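Local coordinates for protein mevalonate kinase, putative (Leishmania major, PDB 2HFS) that probably phosphorylates (R)-mevalonate with ATP to give (R)-5-phosphomevalonate, the first of the three steps from mevalonate to isopentenyl diphosphate, at residues Val91-Gly95 and Asp96-Met100; Gly240-Gln243 and Arg244-Gln247. All coordinates share one frame; numbering follows the deposited sequence.

Contact 1 of 2, residues Val91-Gly95 and Asp96-Met100; sequences VDLSG and DGLKM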
loop_
_atom_site.group_PDB
_atom_site.type_symbol
_atom_site.label_atom_id
_atom_site.label_comp_id
_atom_site.label_asym_id
_atom_site.label_seq_id
_atom_site.Cartn_x
_atom_site.Cartn_y
_atom_site.Cartn_z
ATOM N N VAL A 91 26.451 -2.930 0.740
ATOM C CA VAL A 91 26.847 -2.498 -0.584
ATOM C C VAL A 91 27.542 -1.138 -0.443
ATOM O O VAL A 91 27.034 -0.237 0.235
ATOM C CB VAL A 91 25.629 -2.419 -1.522
ATOM C CG1 VAL A 91 26.039 -1.922 -2.868
ATOM C CG2 VAL A 91 24.945 -3.785 -1.614
ATOM N N ASP A 92 28.704 -1.020 -1.084
ATOM C CA ASP A 92 29.610 0.122 -0.955
ATOM C C ASP A 92 29.784 0.746 -2.322
ATOM O O ASP A 92 30.329 0.108 -3.231
ATOM C CB ASP A 92 30.972 -0.388 -0.482
ATOM C CG ASP A 92 31.956 0.737 -0.143
ATOM O OD1 ASP A 92 31.899 1.834 -0.747
ATOM O OD2 ASP A 92 32.845 0.586 0.716
ATOM N N LEU A 93 29.343 1.991 -2.462
ATOM C CA LEU A 93 29.353 2.672 -3.748
ATOM C C LEU A 93 30.396 3.808 -3.818
ATOM O O LEU A 93 30.345 4.661 -4.709
ATOM C CB LEU A 93 27.932 3.159 -4.084
ATOM C CG LEU A 93 26.811 2.086 -4.207
ATOM C CD1 LEU A 93 25.546 2.679 -4.823
ATOM C CD2 LEU A 93 27.230 0.819 -4.986
ATOM N N SER A 94 31.371 3.780 -2.911
ATOM C CA SER A 94 32.387 4.838 -2.835
ATOM C C SER A 94 33.402 4.840 -3.997
ATOM O O SER A 94 34.007 5.876 -4.291
ATOM C CB SER A 94 33.092 4.822 -1.474
ATOM O OG SER A 94 33.802 3.607 -1.285
ATOM N N GLY A 95 33.569 3.699 -4.667
ATOM C CA GLY A 95 34.398 3.617 -5.875
ATOM C C GLY A 95 33.536 3.694 -7.125
ATOM O O GLY A 95 33.190 4.786 -7.569
ATOM N N ASP A 96 33.217 2.539 -7.702
ATOM C CA ASP A 96 32.234 2.447 -8.780
ATOM C C ASP A 96 30.844 2.462 -8.175
ATOM O O ASP A 96 30.579 1.767 -7.193
ATOM C CB ASP A 96 32.385 1.147 -9.563
ATOM C CG ASP A 96 33.705 1.037 -10.267
ATOM O OD1 ASP A 96 34.361 2.088 -10.481
ATOM O OD2 ASP A 96 34.157 -0.073 -10.647
ATOM N N GLY A 97 29.953 3.225 -8.793
ATOM C CA GLY A 97 28.606 3.386 -8.284
ATOM C C GLY A 97 27.617 2.584 -9.099
ATOM O O GLY A 97 27.983 1.606 -9.764
ATOM N N LEU A 98 26.358 3.007 -9.033
ATOM C CA LEU A 98 25.273 2.365 -9.752
ATOM C C LEU A 98 24.386 3.408 -10.421
ATOM O O LEU A 98 24.131 4.480 -9.869
ATOM C CB LEU A 98 24.403 1.518 -8.792
ATOM C CG LEU A 98 25.023 0.301 -8.077
ATOM C CD1 LEU A 98 24.046 -0.325 -7.080
ATOM C CD2 LEU A 98 25.505 -0.775 -9.045
ATOM N N LYS A 99 23.894 3.077 -11.604
ATOM C CA LYS A 99 22.799 3.817 -12.182
ATOM C C LYS A 99 21.529 3.042 -11.883
ATOM O O LYS A 99 21.475 1.834 -12.127
ATOM C CB LYS A 99 22.998 3.987 -13.690
ATOM C CG LYS A 99 23.962 5.133 -14.021
ATOM C CD LYS A 99 24.324 5.180 -15.507
ATOM C CE LYS A 99 23.412 6.076 -16.298
ATOM N NZ LYS A 99 23.900 6.223 -17.705
HETATM N N MSE A 100 20.530 3.752 -11.365
HETATM C CA MSE A 100 19.251 3.180 -10.951
HETATM C C MSE A 100 18.161 3.748 -11.866
HETATM O O MSE A 100 18.009 4.973 -11.990
HETATM C CB MSE A 100 18.988 3.563 -9.490
HETATM C CG MSE A 100 17.795 2.879 -8.856
HETATM SE SE MSE A 100 17.567 3.407 -6.961
HETATM C CE MSE A 100 15.943 2.449 -6.695
HETATM O O HOH W 1 32.251 1.234 -4.752
#
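The turn that brings the chain from helix 70-88 into strand 97-103, which runs between strands 36-52 and 58-62 of the mixed sheet, is closed by L93 and L98, whose side chains cross at about a right angle. The isopropyl end of L93 does the touching: CD2 of L93 lies 3.8 Å from CG of L98, and CD1 of L93 is 4.0 Å from CD1 of L98. In both leucines CG stands anti to the carbonyl carbon (chi1 -60° in L93, -64° in L98), which swings the branched ends together although neither CB is aimed straight across. L58 of strand 58-62 and Y130 of helix 114-130 touch both leucines, so the pair belongs to a larger apolar cluster.

No direct hydrogen bond joins 91-95 to 96-100; water 1 bridges them instead. It donates to O of D92 at 2.7 Å and to O of D96 at 3.0 Å, and accepts from N of G95 at 2.8 Å, three bonds that tie both limbs of the turn together. Before the bend, OD1 of D92 takes two donors: N of S94 at 3.0 Å, and OG of S94 at 2.7 Å, which comes in on the syn side, 20° out of the carboxylate plane. Beyond it, D96 sends its CB away from 91-95, and its OD1 is hydrogen-bonded to N of G54. The bond from N of S94 to OD1 of D92 defines an Asx turn, here part of a water-bridged helix-to-strand connection in the N-terminal domain of a GHMP kinase.

Contact 2 of 2, residues Gly240-Gln243 and Arg244-Gln247; sequences GDLQ and RLGQ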
loop_
_atom_site.group_PDB
_atom_site.type_symbol
_atom_site.label_atom_id
_atom_site.label_comp_id
_atom_site.label_asym_id
_atom_site.label_seq_id
_atom_site.Cartn_x
_atom_site.Cartn_y
_atom_site.Cartn_z
ATOM N N GLY A 240 -15.891 -16.630 -1.585
ATOM C CA GLY A 240 -15.826 -15.960 -2.879
ATOM C C GLY A 240 -17.082 -15.155 -3.130
ATOM O O GLY A 240 -17.533 -14.997 -4.276
ATOM N N ASP A 241 -17.648 -14.641 -2.048
ATOM C CA ASP A 241 -18.841 -13.815 -2.097
ATOM C C ASP A 241 -18.497 -12.317 -2.146
ATOM O O ASP A 241 -18.352 -11.664 -1.108
ATOM C CB ASP A 241 -19.713 -14.134 -0.884
ATOM C CG ASP A 241 -21.116 -13.560 -0.991
ATOM O OD1 ASP A 241 -21.378 -12.723 -1.896
ATOM O OD2 ASP A 241 -22.019 -13.891 -0.191
ATOM N N LEU A 242 -18.416 -11.773 -3.356
ATOM C CA LEU A 242 -17.983 -10.385 -3.537
ATOM C C LEU A 242 -19.043 -9.332 -3.206
ATOM O O LEU A 242 -18.706 -8.246 -2.727
ATOM C CB LEU A 242 -17.401 -10.164 -4.935
ATOM C CG LEU A 242 -16.104 -10.929 -5.259
ATOM C CD1 LEU A 242 -15.492 -10.442 -6.571
ATOM C CD2 LEU A 242 -15.071 -10.866 -4.132
ATOM N N GLN A 243 -20.314 -9.637 -3.455
ATOM C CA GLN A 243 -21.377 -8.704 -3.081
ATOM C C GLN A 243 -21.370 -8.449 -1.569
ATOM O O GLN A 243 -21.496 -7.313 -1.117
ATOM C CB GLN A 243 -22.733 -9.223 -3.550
ATOM C CG GLN A 243 -23.865 -8.238 -3.395
ATOM C CD GLN A 243 -25.191 -8.844 -3.796
ATOM O OE1 GLN A 243 -25.354 -9.283 -4.944
ATOM N NE2 GLN A 243 -26.136 -8.892 -2.856
ATOM N N ARG A 244 -21.220 -9.517 -0.796
ATOM C CA ARG A 244 -21.194 -9.403 0.647
ATOM C C ARG A 244 -19.917 -8.716 1.100
ATOM O O ARG A 244 -19.931 -7.907 2.040
ATOM C CB ARG A 244 -21.280 -10.776 1.292
ATOM C CG ARG A 244 -21.113 -10.721 2.792
ATOM C CD ARG A 244 -21.723 -11.874 3.535
ATOM N NE ARG A 244 -20.971 -12.168 4.756
ATOM C CZ ARG A 244 -20.177 -13.224 4.909
ATOM N NH1 ARG A 244 -20.029 -14.125 3.929
ATOM N NH2 ARG A 244 -19.544 -13.401 6.054
ATOM N N LEU A 245 -18.808 -9.057 0.451
ATOM C CA LEU A 245 -17.552 -8.403 0.749
ATOM C C LEU A 245 -17.718 -6.891 0.608
ATOM O O LEU A 245 -17.254 -6.133 1.458
ATOM C CB LEU A 245 -16.426 -8.921 -0.149
ATOM C CG LEU A 245 -15.041 -8.376 0.238
ATOM C CD1 LEU A 245 -14.525 -9.015 1.517
ATOM C CD2 LEU A 245 -14.028 -8.534 -0.898
ATOM N N GLY A 246 -18.405 -6.469 -0.448
ATOM C CA GLY A 246 -18.643 -5.050 -0.714
ATOM C C GLY A 246 -19.486 -4.362 0.348
ATOM O O GLY A 246 -19.146 -3.283 0.840
ATOM N N GLN A 247 -20.603 -4.992 0.700
ATOM C CA GLN A 247 -21.437 -4.510 1.791
ATOM C C GLN A 247 -20.652 -4.302 3.107
ATOM O O GLN A 247 -20.885 -3.320 3.820
ATOM C CB GLN A 247 -22.646 -5.432 1.990
ATOM C CG GLN A 247 -23.709 -4.868 2.962
ATOM C CD GLN A 247 -23.888 -3.348 2.874
ATOM O OE1 GLN A 247 -24.114 -2.778 1.782
ATOM N NE2 GLN A 247 -23.782 -2.682 4.031
#
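D241 lays its carboxylate over the first methylene of R244, with OD2 of D241 3.5 Å from CB of R244 and the two side chains crossing at about a right angle. CG of D241 stands anti to the backbone N (chi1 -167°), which carries OD1 forward over the opening turn of the helix. There OD1 of D241 accepts a fairly straight bond from N of R244 (3.4 Å, 165° at the hydrogen), a weak capping bond from the N-cap position of helix 242-258. The charged ends do not pair: OD2 of D241 stays 4.6 Å from NH1 of R244, and the guanidinium forms a salt bridge through NH2 with E235.

Regular helical bonding begins at once, N of L245 to O of D241 at 3.1 Å and N of G246 to O of L242 at 2.9 Å. L242 and L245 run side by side and point the same way, meeting only through their CD2 methyls, 4.1 Å apart. Just before the cap, G240, with positive phi, is the C-prime residue of a Schellman motif, so one helix ends and the next starts within two residues. L242 packs on F184 and L279 in neighbouring loops, while L245 reaches L237 and R244 rests on Q232 and A236, seating the start of helix 242-258 against the end of helix 216-239.

Following the chain from the N terminus, contact 1 comes first, closing the loop between helix 70-88 and strand 97-103 in the N-terminal GHMP kinase region. Contact 2 follows in series, in the C-terminal GHMP kinase region, at the short joint between helices 216-239 and 242-258; the two neither nest nor cross. They lie on opposite sides of the chain's centre, with centres about 49 Å apart and nearest atoms about 32 Å apart, and do not touch. Contact 1 links a helix to a strand of the mixed sheet, whereas contact 2 links helix to helix. Contact 1 lies farther from the chain's centre (about 29 Å, centre to centre) than contact 2 (about 21 Å).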